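Long-range contacts in inositol monophosphatase (Zymomonas mobilis, PDB 4N81), which is probably a magnesium-dependent phosphatase that hydrolyses phosphate monoesters such as inositol monophosphate: residues A[13-17]-A[115-119]; A[24-29]-A[94-99]; A[54-58]-A[83-87]; A[144-150]-A[245-249]; A[170-174]-A[253-259]. Where two conformers were deposited one is given. Residues are numbered along the deposited sequence.

Contact 1: A[13-17]-A[115-119]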
# COMPACT_ATOMS: atom_id res chain seq x y z
N ALA A 13 20.13 13.96 11.47
CA ALA A 13 18.96 13.60 10.67
C ALA A 13 18.27 12.38 11.27
O ALA A 13 17.03 12.32 11.38
CB ALA A 13 19.37 13.36 9.21
N HIS A 14 19.07 11.43 11.75
CA HIS A 14 18.50 10.29 12.45
C HIS A 14 17.79 10.71 13.71
O HIS A 14 16.72 10.15 14.06
CB HIS A 14 19.60 9.29 12.85
CG HIS A 14 20.01 8.38 11.73
ND1 HIS A 14 19.17 7.42 11.21
CD2 HIS A 14 21.15 8.30 11.00
CE1 HIS A 14 19.77 6.78 10.22
NE2 HIS A 14 20.98 7.30 10.06
N ARG A 15 18.36 11.70 14.40
CA ARG A 15 17.68 12.16 15.62
C ARG A 15 16.32 12.81 15.32
O ARG A 15 15.33 12.57 16.02
CB ARG A 15 18.61 13.12 16.43
CG ARG A 15 17.92 13.86 17.58
CD ARG A 15 18.85 14.13 18.79
NE ARG A 15 19.61 15.39 18.76
CZ ARG A 15 20.84 15.52 18.26
NH1 ARG A 15 21.45 14.48 17.69
NH2 ARG A 15 21.47 16.70 18.30
N LEU A 16 16.27 13.56 14.22
CA LEU A 16 15.02 14.19 13.82
C LEU A 16 14.01 13.12 13.45
O LEU A 16 12.83 13.19 13.80
CB LEU A 16 15.25 15.14 12.64
CG LEU A 16 16.22 16.30 12.92
CD1 LEU A 16 16.40 17.08 11.63
CD2 LEU A 16 15.70 17.24 14.01
N ALA A 17 14.48 12.07 12.77
CA ALA A 17 13.53 11.03 12.39
C ALA A 17 12.98 10.31 13.61
O ALA A 17 11.76 9.99 13.65
CB ALA A 17 14.13 10.02 11.38
N LEU A 115 21.38 15.09 1.30
CA LEU A 115 21.18 14.04 2.33
C LEU A 115 19.70 13.82 2.44
O LEU A 115 18.96 14.79 2.39
CB LEU A 115 21.74 14.60 3.69
CG LEU A 115 21.63 13.87 5.02
CD1 LEU A 115 22.53 14.68 6.00
CD2 LEU A 115 20.25 13.82 5.58
N GLY A 116 19.25 12.57 2.61
CA GLY A 116 17.82 12.33 2.71
C GLY A 116 17.56 11.11 3.58
O GLY A 116 18.30 10.13 3.52
N ILE A 117 16.49 11.16 4.37
CA ILE A 117 16.02 9.99 5.10
C ILE A 117 14.53 9.82 4.78
O ILE A 117 13.77 10.85 4.74
CB ILE A 117 16.23 10.16 6.65
CG1 ILE A 117 17.72 10.01 7.00
CG2 ILE A 117 15.43 9.09 7.43
CD1 ILE A 117 18.03 10.05 8.51
N ILE A 118 14.14 8.57 4.52
CA ILE A 118 12.72 8.17 4.58
C ILE A 118 12.59 7.30 5.81
O ILE A 118 13.30 6.29 5.92
CB ILE A 118 12.28 7.28 3.38
CG1 ILE A 118 12.39 8.03 2.02
CG2 ILE A 118 10.83 6.81 3.59
CD1 ILE A 118 12.49 7.02 0.78
N ASN A 119 11.66 7.62 6.70
CA ASN A 119 11.46 6.75 7.85
C ASN A 119 10.02 6.34 7.99
O ASN A 119 9.15 7.21 8.11
CB ASN A 119 11.89 7.45 9.15
CG ASN A 119 11.86 6.48 10.35
OD1 ASN A 119 12.60 5.51 10.37
ND2 ASN A 119 10.99 6.74 11.33
O HOH W 1 9.59 9.26 11.63
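L115 opens the contact from strand 112-120: its CB points toward helix 7-24, and its CD2 lies 3.8 Å from A13 CB. At G116 a side chain would point away from the helix, and the backbone is held within the sheet by G129 on the neighbouring strand. I117 is the centre of the interface. Its CD1 packs 3.6 Å from A13 CB and also sits over one face of the H14 ring, 4.0 Å from the ring centroid, a CH-pi contact, while its CG2 lies 4.3 Å from A17 CB. The helix thus lies on the large mixed sheet of the inositol monophosphatase fold, nearly along the strand: the axes of 13-17 and 115-119 run in the same general direction at 26° and approach to 9.4 Å, with A13 and A17 presenting only their CB atoms to the strand. I118 points away and packs on L104 and W127. N119 turns back toward the helix, with its CB 4.1 Å from A17 CB. One water bridges the two segments, donating to A17 O at 3.1 Å and accepting from N119 ND2 at 2.9 Å. N119 OD1 accepts from R126 NE, and the same arginine, through NH1, is hydrogen-bonded to H14 ND1.

Contact 2: A[24-29]-A[94-99]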
# COMPACT_ATOMS: atom_id res chain seq x y z
N ILE A 24 4.50 10.82 16.09
CA ILE A 24 3.51 10.39 15.09
C ILE A 24 2.86 9.05 15.43
O ILE A 24 1.66 8.89 15.29
CB ILE A 24 4.18 10.27 13.69
CG1 ILE A 24 4.60 11.66 13.17
CG2 ILE A 24 3.24 9.53 12.69
CD1 ILE A 24 5.60 11.60 11.91
N ARG A 25 3.65 8.12 15.96
CA ARG A 25 3.15 6.74 16.15
C ARG A 25 1.82 6.62 16.94
O ARG A 25 0.90 5.92 16.49
CB ARG A 25 4.25 5.89 16.81
CG ARG A 25 3.98 4.40 16.92
CD ARG A 25 5.22 3.67 17.57
NE ARG A 25 6.39 3.71 16.69
CZ ARG A 25 7.49 4.44 16.94
NH1 ARG A 25 8.54 4.43 16.08
NH2 ARG A 25 7.54 5.17 18.05
N PRO A 26 1.68 7.33 18.08
CA PRO A 26 0.45 7.18 18.86
C PRO A 26 -0.81 7.54 18.04
O PRO A 26 -1.91 7.19 18.48
CB PRO A 26 0.64 8.16 20.03
CG PRO A 26 2.10 8.29 20.17
CD PRO A 26 2.68 8.15 18.79
N PHE A 27 -0.68 8.40 17.02
CA PHE A 27 -1.85 8.86 16.25
C PHE A 27 -2.24 7.90 15.13
O PHE A 27 -3.28 8.06 14.55
CB PHE A 27 -1.60 10.23 15.64
CG PHE A 27 -1.45 11.32 16.68
CD1 PHE A 27 -0.20 11.80 17.04
CD2 PHE A 27 -2.57 11.79 17.35
CE1 PHE A 27 -0.06 12.78 18.00
CE2 PHE A 27 -2.45 12.78 18.33
CZ PHE A 27 -1.18 13.27 18.65
N PHE A 28 -1.38 6.97 14.80
CA PHE A 28 -1.67 6.08 13.67
C PHE A 28 -2.86 5.16 14.01
O PHE A 28 -2.89 4.55 15.10
CB PHE A 28 -0.42 5.24 13.38
CG PHE A 28 -0.60 4.29 12.22
CD1 PHE A 28 -0.85 4.80 10.94
CD2 PHE A 28 -0.47 2.92 12.42
CE1 PHE A 28 -1.03 3.92 9.84
CE2 PHE A 28 -0.59 2.05 11.36
CZ PHE A 28 -0.85 2.54 10.07
N ARG A 29 -3.79 5.02 13.06
CA ARG A 29 -4.99 4.20 13.26
C ARG A 29 -5.88 4.60 14.44
O ARG A 29 -6.65 3.81 14.96
CB ARG A 29 -4.63 2.71 13.35
CG ARG A 29 -4.30 2.18 11.94
CD ARG A 29 -4.00 0.64 11.88
NE ARG A 29 -3.53 0.30 10.52
CZ ARG A 29 -3.09 -0.90 10.15
NH1 ARG A 29 -3.08 -1.90 11.03
NH2 ARG A 29 -2.61 -1.09 8.95
N PHE A 94 -1.91 7.82 5.40
CA PHE A 94 -1.95 7.80 6.87
C PHE A 94 -3.39 7.91 7.36
O PHE A 94 -3.83 7.19 8.30
CB PHE A 94 -1.15 9.02 7.43
CG PHE A 94 -1.15 9.09 8.94
CD1 PHE A 94 -2.25 9.65 9.61
CD2 PHE A 94 -0.09 8.62 9.67
CE1 PHE A 94 -2.29 9.73 11.00
CE2 PHE A 94 -0.10 8.70 11.08
CZ PHE A 94 -1.19 9.26 11.74
N ILE A 95 -4.16 8.76 6.69
CA ILE A 95 -5.55 8.98 7.10
C ILE A 95 -6.34 7.69 6.93
O ILE A 95 -7.21 7.33 7.76
CB ILE A 95 -6.18 10.10 6.25
CG1 ILE A 95 -5.69 11.47 6.77
CG2 ILE A 95 -7.74 10.08 6.29
CD1 ILE A 95 -5.94 12.61 5.76
N GLY A 96 -5.93 6.92 5.93
CA GLY A 96 -6.56 5.62 5.66
C GLY A 96 -6.00 4.46 6.49
O GLY A 96 -6.39 3.29 6.29
N GLY A 97 -5.10 4.76 7.42
CA GLY A 97 -4.62 3.69 8.29
C GLY A 97 -3.57 2.80 7.64
O GLY A 97 -3.35 1.66 8.08
N ARG A 98 -2.97 3.27 6.54
CA ARG A 98 -1.91 2.52 5.86
C ARG A 98 -0.52 2.90 6.29
O ARG A 98 -0.21 4.08 6.38
CB ARG A 98 -1.95 2.78 4.35
CG ARG A 98 -3.35 2.38 3.72
CD ARG A 98 -3.31 2.78 2.22
NE ARG A 98 -4.41 2.14 1.47
CZ ARG A 98 -4.36 1.98 0.14
NH1 ARG A 98 -3.28 2.41 -0.53
NH2 ARG A 98 -5.37 1.40 -0.49
N ALA A 99 0.34 1.90 6.46
CA ALA A 99 1.71 2.21 6.92
C ALA A 99 2.66 2.33 5.72
O ALA A 99 3.81 1.85 5.75
CB ALA A 99 2.20 1.11 7.87
O HOH W 2 -4.35 6.46 10.88
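A Schellman motif closes helix 91-95 here, with G97 at positive phi and its N bonded to F94 O at 2.9 Å; the loop after helix 7-24 docks against this helix end. G97 O takes two hydrogen bonds from one guanidinium, R29 NE at 2.8 Å and R29 NH2 at 3.0 Å. A CB on G97 would be jammed against the preceding carbonyl O and would come close to R29 CG. R29 N donates at 2.7 Å to a water that in turn donates to F94 O at 2.7 Å, so that carbonyl serves both turn and bridge. R29 and R98 also reach the second subunit: R29 NH1 forms a salt bridge with E125, and R29 NH2, besides its bond to G97 O, is hydrogen-bonded to Y188 OH, while R98 binds L183 O and N189, all four on that subunit. Below this polar layer, the edge of F28 points at the face of F94, centroids 5.8 Å apart and planes at 61°, and I24 CG2 packs 3.8 Å from F94 CE2.

Contact 3: A[54-58]-A[83-87]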
# COMPACT_ATOMS: atom_id res chain seq x y z
N MET A 54 10.89 18.91 15.51
CA MET A 54 12.08 18.89 14.65
C MET A 54 12.62 20.31 14.43
O MET A 54 13.84 20.53 14.42
CB MET A 54 11.80 18.23 13.30
CG MET A 54 11.51 16.73 13.37
SD MET A 54 11.37 15.95 11.73
CE MET A 54 9.78 16.57 11.24
N ARG A 55 11.71 21.27 14.27
CA ARG A 55 12.15 22.66 14.09
C ARG A 55 12.87 23.17 15.31
O ARG A 55 13.86 23.93 15.18
CB ARG A 55 10.95 23.57 13.82
CG ARG A 55 10.38 23.47 12.42
CD ARG A 55 9.28 24.49 12.19
NE ARG A 55 9.36 25.08 10.85
CZ ARG A 55 10.05 26.19 10.59
NH1 ARG A 55 10.71 26.81 11.57
NH2 ARG A 55 10.08 26.67 9.35
N ALA A 56 12.41 22.78 16.50
CA ALA A 56 13.07 23.31 17.72
C ALA A 56 14.48 22.77 17.80
O ALA A 56 15.45 23.51 18.17
CB ALA A 56 12.29 22.92 18.98
N ILE A 57 14.62 21.49 17.42
CA ILE A 57 15.96 20.92 17.43
C ILE A 57 16.85 21.60 16.38
O ILE A 57 18.02 21.93 16.66
CB ILE A 57 15.93 19.39 17.18
CG1 ILE A 57 15.36 18.69 18.41
CG2 ILE A 57 17.33 18.85 16.83
CD1 ILE A 57 14.89 17.27 18.09
N LEU A 58 16.31 21.86 15.18
CA LEU A 58 17.13 22.52 14.18
C LEU A 58 17.53 23.95 14.59
O LEU A 58 18.66 24.40 14.33
CB LEU A 58 16.42 22.52 12.81
CG LEU A 58 16.45 21.13 12.15
CD1 LEU A 58 15.53 21.12 10.95
CD2 LEU A 58 17.87 20.78 11.70
N TRP A 83 17.25 22.80 5.53
CA TRP A 83 16.59 21.54 5.88
C TRP A 83 15.15 21.51 5.34
O TRP A 83 14.42 22.51 5.43
CB TRP A 83 16.56 21.40 7.40
CG TRP A 83 17.95 21.19 7.95
CD1 TRP A 83 18.85 22.14 8.30
CD2 TRP A 83 18.60 19.92 8.15
NE1 TRP A 83 20.03 21.55 8.73
CE2 TRP A 83 19.89 20.19 8.65
CE3 TRP A 83 18.21 18.59 7.95
CZ2 TRP A 83 20.80 19.17 8.95
CZ3 TRP A 83 19.10 17.59 8.25
CH2 TRP A 83 20.38 17.88 8.75
N VAL A 84 14.74 20.36 4.80
CA VAL A 84 13.41 20.22 4.24
C VAL A 84 12.76 19.09 5.02
O VAL A 84 13.30 18.00 5.04
CB VAL A 84 13.49 19.85 2.74
CG1 VAL A 84 12.09 19.70 2.10
CG2 VAL A 84 14.27 20.91 1.96
N LEU A 85 11.63 19.36 5.69
CA LEU A 85 10.95 18.36 6.52
C LEU A 85 9.55 18.06 5.99
O LEU A 85 8.81 18.98 5.63
CB LEU A 85 10.79 18.89 7.94
CG LEU A 85 12.09 19.47 8.53
CD1 LEU A 85 11.85 20.04 9.90
CD2 LEU A 85 13.20 18.45 8.57
N ASP A 86 9.19 16.79 5.90
CA ASP A 86 7.80 16.41 5.70
C ASP A 86 7.46 15.34 6.76
O ASP A 86 7.82 14.16 6.57
CB ASP A 86 7.57 15.85 4.28
CG ASP A 86 6.07 15.81 3.92
OD1 ASP A 86 5.27 16.33 4.73
OD2 ASP A 86 5.71 15.29 2.84
N PRO A 87 6.83 15.73 7.88
CA PRO A 87 6.64 14.72 8.94
C PRO A 87 5.87 13.48 8.48
O PRO A 87 6.20 12.36 8.87
CB PRO A 87 5.75 15.47 9.96
CG PRO A 87 6.23 16.96 9.81
CD PRO A 87 6.47 17.11 8.32
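L58 lays its CD2 squarely over the five-membered ring of W83, 3.6 Å from the ring centroid and only 2° off the ring normal, a CH-pi contact, while its CD1 reaches W83 CB at 3.7 Å. This is helix-on-sheet packing in the inositol monophosphatase fold: segment 54-58 of helix 42-61 runs almost antiparallel to residues 83-86 of strand 81-86, at 164°, the two axes coming within 10.9 Å. M54 and L58, one helical turn apart, both point toward the strand, as do W83 and L85, two residues apart on it. L85 CD1 fits between the two helix residues, 3.9 Å from M54 CB and 4.0 Å from L58 CD1. V84 and D86 point away to the far side of the strand. Polar groups at the margins are held by outside partners, W83 NE1 by D65 and R55 NE by E51. With M54, L58, W83 and L85 the layer is apolar on the helix side, while the other side of the strand carries D86, a predicted ligand of the catalytic magnesium; D86 OD2 lies close to the carboxylates of D89 and D210, also predicted ligands, consistent with a metal site. Past D86 the chain turns a corner at P87, whose carbonyl accepts from T103 OG1 and whose CG meets M54 CE at 3.8 Å.

Contact 4: A[144-150]-A[245-249]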
# COMPACT_ATOMS: atom_id res chain seq x y z
N THR A 144 19.56 -0.71 -6.47
CA THR A 144 18.49 -0.83 -7.45
C THR A 144 18.82 -2.03 -8.37
O THR A 144 19.95 -2.57 -8.32
CB THR A 144 18.38 0.38 -8.31
OG1 THR A 144 19.62 0.58 -9.04
CG2 THR A 144 18.04 1.66 -7.43
N ARG A 145 17.79 -2.55 -9.05
CA ARG A 145 18.01 -3.61 -10.03
C ARG A 145 18.03 -3.09 -11.43
O ARG A 145 17.53 -1.97 -11.72
CB ARG A 145 16.94 -4.68 -9.93
CG ARG A 145 15.52 -4.20 -10.39
CD ARG A 145 14.50 -5.36 -10.17
NE ARG A 145 13.16 -4.94 -10.58
CZ ARG A 145 12.04 -5.45 -10.05
NH1 ARG A 145 12.12 -6.47 -9.20
NH2 ARG A 145 10.86 -4.98 -10.46
N SER A 146 18.63 -3.88 -12.32
CA SER A 146 18.62 -3.52 -13.73
C SER A 146 17.32 -4.02 -14.37
O SER A 146 16.62 -4.87 -13.81
CB SER A 146 19.80 -4.13 -14.48
OG SER A 146 19.70 -5.54 -14.35
N CYS A 147 17.01 -3.52 -15.56
CA CYS A 147 15.75 -3.88 -16.21
C CYS A 147 15.93 -3.73 -17.74
O CYS A 147 16.43 -2.71 -18.20
CB CYS A 147 14.65 -2.91 -15.74
SG CYS A 147 13.03 -3.41 -16.45
N PRO A 148 15.75 -4.81 -18.47
CA PRO A 148 16.06 -4.79 -19.92
C PRO A 148 15.27 -3.79 -20.78
O PRO A 148 15.80 -3.28 -21.76
CB PRO A 148 15.84 -6.25 -20.34
CG PRO A 148 14.77 -6.75 -19.44
CD PRO A 148 15.09 -6.06 -18.08
N ALA A 149 13.99 -3.55 -20.44
CA ALA A 149 13.08 -2.83 -21.35
C ALA A 149 11.81 -2.52 -20.58
O ALA A 149 11.50 -3.21 -19.60
CB ALA A 149 12.71 -3.73 -22.57
N LEU A 150 11.00 -1.58 -21.08
CA LEU A 150 9.73 -1.25 -20.41
C LEU A 150 8.79 -2.40 -20.27
O LEU A 150 8.12 -2.51 -19.26
CB LEU A 150 8.99 -0.18 -21.21
CG LEU A 150 9.68 1.16 -21.27
CD1 LEU A 150 8.73 2.17 -22.04
CD2 LEU A 150 9.95 1.66 -19.84
N GLY A 245 15.31 2.58 -11.62
CA GLY A 245 16.37 1.82 -10.94
C GLY A 245 17.55 1.63 -11.90
O GLY A 245 18.69 1.43 -11.47
N ASP A 246 17.27 1.74 -13.19
CA ASP A 246 18.25 1.48 -14.22
C ASP A 246 18.37 2.69 -15.14
O ASP A 246 17.39 3.10 -15.75
CB ASP A 246 17.84 0.20 -15.01
CG ASP A 246 18.94 -0.30 -15.97
OD1 ASP A 246 19.73 0.50 -16.47
OD2 ASP A 246 18.99 -1.51 -16.25
N HIS A 247 19.55 3.25 -15.26
CA HIS A 247 19.73 4.49 -16.07
C HIS A 247 19.36 4.27 -17.56
O HIS A 247 18.88 5.17 -18.29
CB HIS A 247 21.19 4.97 -16.03
CG HIS A 247 21.67 5.45 -14.68
ND1 HIS A 247 21.20 4.96 -13.48
CD2 HIS A 247 22.61 6.37 -14.37
CE1 HIS A 247 21.84 5.56 -12.49
NE2 HIS A 247 22.70 6.42 -13.00
N HIS A 248 19.49 3.02 -17.99
CA HIS A 248 19.16 2.63 -19.36
C HIS A 248 17.65 2.83 -19.69
O HIS A 248 17.27 2.93 -20.87
CB HIS A 248 19.56 1.16 -19.56
CG HIS A 248 19.23 0.60 -20.92
ND1 HIS A 248 19.98 0.87 -22.05
CD2 HIS A 248 18.27 -0.28 -21.31
CE1 HIS A 248 19.48 0.21 -23.08
NE2 HIS A 248 18.43 -0.48 -22.66
N LEU A 249 16.79 2.84 -18.68
CA LEU A 249 15.36 2.93 -18.92
C LEU A 249 14.84 4.36 -18.93
O LEU A 249 13.67 4.57 -19.28
CB LEU A 249 14.56 2.12 -17.85
CG LEU A 249 13.77 0.94 -18.43
CD1 LEU A 249 14.58 0.15 -19.42
CD2 LEU A 249 13.27 0.05 -17.31
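Two hydrogen bonds pin the loop 144-150 to the loop 245-249. T144 OG1 donates to G245 O at 2.7 Å, and C147 N donates to D246 OD2 at 2.9 Å with an angle of 160° at the hydrogen. The other carboxylate oxygen is used locally: D246 OD1 accepts from H248 N at 3.0 Å, an Asx turn, so one aspartate both shapes the start of its own turn and anchors the opposing backbone. L249 N bonds back to D246 O at 3.0 Å, and residues 247-249 already have helical backbone angles as the chain approaches helix 250-257. The contact therefore joins two connections of the smaller five-stranded sheet: the loop that enters strand 154-157 from the first sheet, and the link from strand 241-244 to the C-terminal helix. Close backbones accompany the bonds, with T144 CA 4.9 Å from G245 CA and S146 CA 5.0 Å from D246 CA; a CB on G245 would crowd T144 CB and R145 O. R145 itself points away and forms a salt bridge with D199, while packing on L32 of the second subunit. Farther along, L249 supplies the apolar part. Its CD2 lies 3.6 Å from C147 SG, its CD1 3.9 Å from A149 CA, and its CG 4.1 Å from L150 CD2. At the exposed margin, H248 CD2 approaches P148 O at 3.9 Å, near the plane of the ring.

Contact 5: A[170-174]-A[253-259]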
# COMPACT_ATOMS: atom_id res chain seq x y z
N HIS A 170 -0.03 11.41 -20.42
CA HIS A 170 1.36 10.92 -20.48
C HIS A 170 1.57 9.67 -19.59
O HIS A 170 2.28 8.68 -19.98
CB HIS A 170 2.31 12.03 -19.97
CG HIS A 170 2.23 13.29 -20.76
ND1 HIS A 170 2.47 13.34 -22.12
CD2 HIS A 170 1.95 14.57 -20.38
CE1 HIS A 170 2.33 14.59 -22.54
NE2 HIS A 170 2.02 15.35 -21.51
N PHE A 171 0.93 9.69 -18.41
CA PHE A 171 1.09 8.55 -17.52
C PHE A 171 0.46 7.31 -18.13
O PHE A 171 1.01 6.20 -18.08
CB PHE A 171 0.49 8.78 -16.13
CG PHE A 171 0.72 7.59 -15.22
CD1 PHE A 171 1.99 7.38 -14.70
CD2 PHE A 171 -0.29 6.65 -14.99
CE1 PHE A 171 2.25 6.26 -13.92
CE2 PHE A 171 -0.03 5.52 -14.20
CZ PHE A 171 1.24 5.32 -13.70
N ASP A 172 -0.74 7.48 -18.72
CA ASP A 172 -1.38 6.32 -19.27
C ASP A 172 -0.57 5.69 -20.41
O ASP A 172 -0.51 4.43 -20.59
CB ASP A 172 -2.75 6.73 -19.81
CG ASP A 172 -3.63 5.53 -20.02
OD1 ASP A 172 -3.90 4.87 -18.99
OD2 ASP A 172 -3.97 5.20 -21.18
N LYS A 173 0.09 6.57 -21.18
CA LYS A 173 0.86 6.07 -22.28
C LYS A 173 2.04 5.24 -21.79
O LYS A 173 2.36 4.17 -22.38
CB LYS A 173 1.34 7.21 -23.19
CG LYS A 173 0.17 7.83 -24.03
CD LYS A 173 0.62 8.95 -24.93
CE LYS A 173 -0.57 9.41 -25.85
NZ LYS A 173 -0.08 10.59 -26.68
N ILE A 174 2.74 5.73 -20.77
CA ILE A 174 3.82 4.83 -20.26
C ILE A 174 3.32 3.58 -19.52
O ILE A 174 3.89 2.47 -19.69
CB ILE A 174 4.91 5.56 -19.46
CG1 ILE A 174 6.01 4.55 -19.02
CG2 ILE A 174 4.32 6.33 -18.26
CD1 ILE A 174 7.23 5.28 -18.41
N ALA A 253 11.45 5.37 -21.16
CA ALA A 253 10.32 5.76 -20.36
C ALA A 253 9.81 7.14 -20.76
O ALA A 253 8.59 7.34 -20.99
CB ALA A 253 10.72 5.74 -18.82
N LEU A 254 10.71 8.10 -20.88
CA LEU A 254 10.25 9.46 -21.24
C LEU A 254 9.70 9.45 -22.66
O LEU A 254 8.69 10.06 -22.94
CB LEU A 254 11.41 10.46 -21.09
CG LEU A 254 11.84 10.74 -19.65
CD1 LEU A 254 13.12 11.64 -19.64
CD2 LEU A 254 10.73 11.37 -18.81
N SER A 255 10.34 8.68 -23.54
CA SER A 255 9.82 8.52 -24.90
C SER A 255 8.38 7.99 -24.91
O SER A 255 7.50 8.53 -25.59
CB SER A 255 10.69 7.52 -25.66
OG SER A 255 11.91 8.11 -26.06
N ALA A 256 8.14 6.94 -24.13
CA ALA A 256 6.82 6.30 -24.10
C ALA A 256 5.70 7.29 -23.63
O ALA A 256 4.54 7.17 -24.00
CB ALA A 256 6.87 5.08 -23.14
N MET A 257 6.07 8.24 -22.77
CA MET A 257 5.15 9.27 -22.26
C MET A 257 4.66 10.27 -23.33
O MET A 257 3.64 10.94 -23.13
CB MET A 257 5.81 10.02 -21.07
CG MET A 257 5.89 9.16 -19.84
SD MET A 257 6.87 9.90 -18.53
CE MET A 257 5.73 11.18 -18.00
N GLU A 258 5.38 10.34 -24.46
CA GLU A 258 4.99 11.21 -25.59
C GLU A 258 4.81 12.67 -25.16
O GLU A 258 3.74 13.26 -25.28
CB GLU A 258 3.74 10.67 -26.31
CG GLU A 258 4.06 9.32 -26.99
CD GLU A 258 2.85 8.74 -27.73
OE1 GLU A 258 2.02 9.54 -28.21
OE2 GLU A 258 2.73 7.49 -27.78
N LEU A 259 5.87 13.21 -24.60
CA LEU A 259 5.86 14.56 -24.11
C LEU A 259 6.18 15.55 -25.27
O LEU A 259 5.97 16.73 -24.94
CB LEU A 259 6.90 14.69 -23.00
CG LEU A 259 6.67 13.79 -21.77
CD1 LEU A 259 8.00 13.44 -21.00
CD2 LEU A 259 5.63 14.42 -20.84
O HOH W 3 0.98 12.58 -25.06
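Residues 170-174 of helix 165-175 and 253-257 of helix 250-257 cross at 120°, their axes approaching to 8.1 Å, packing two helices of the smaller-sheet half of the fold against each other at the C-terminus of the chain. The apolar contacts centre on I174, whose CD1 lies 3.5 Å from A253 CB, its CB 4.2 Å from A256 CB and its CG2 3.6 Å from M257 CG. Small alanines on the C-terminal helix let the isoleucine come close. The inner face of that helix continues this core onto the sheet, where A253 touches L200 and M257 touches V202. Hydrogen bonding falls to H170, whose ND1 donates to M257 O at 2.9 Å, a carbonyl in the final turn of the helix; H170 CA also lies 3.5 Å from the same M257 O in a CA-H...O contact. Over one face of the imidazole sits L259 CD2, 3.5 Å from the ring centroid, a CH-pi contact made by the last residue. The charged pair is K173 NZ with E258 OE1, a salt bridge of 2.8 Å. A water links these two residues a second way, from K173 NZ at 2.8 Å to the backbone E258 O at 2.9 Å. E258, with positive phi, is the first residue to leave the helix, and the polar bonds gather where helical bonding runs out: the apolar layer holds the helix bodies together, and H170 and K173 tether the chain's end.

Overall arrangement
Contacts 1 and 3 lie side by side, centres 10 Å apart, placing the consecutive helices 7-24 and 42-61 on the same sheet; they meet where L16 CD2 packs 3.6 Å from I57 CG2. Contact 2, at the end of helix 7-24, touches contact 3, where I24 CD1 lies 3.2 Å from P87 O, but stays about 6 Å from contact 1 at the nearest atoms. Contacts 2 and 3 lie nearest the predicted magnesium site: contact 3 contains D86, and F94 comes within about 4 Å of I88, while N119 of contact 1 is about 10 Å from D89, side chain to side chain. Contacts 4 and 5, centres 34 and 36 Å from that of contact 3, touch through L150 CD1 and A256 CB at 3.6 Å. Contacts 2, 4 and 5 reach the second subunit.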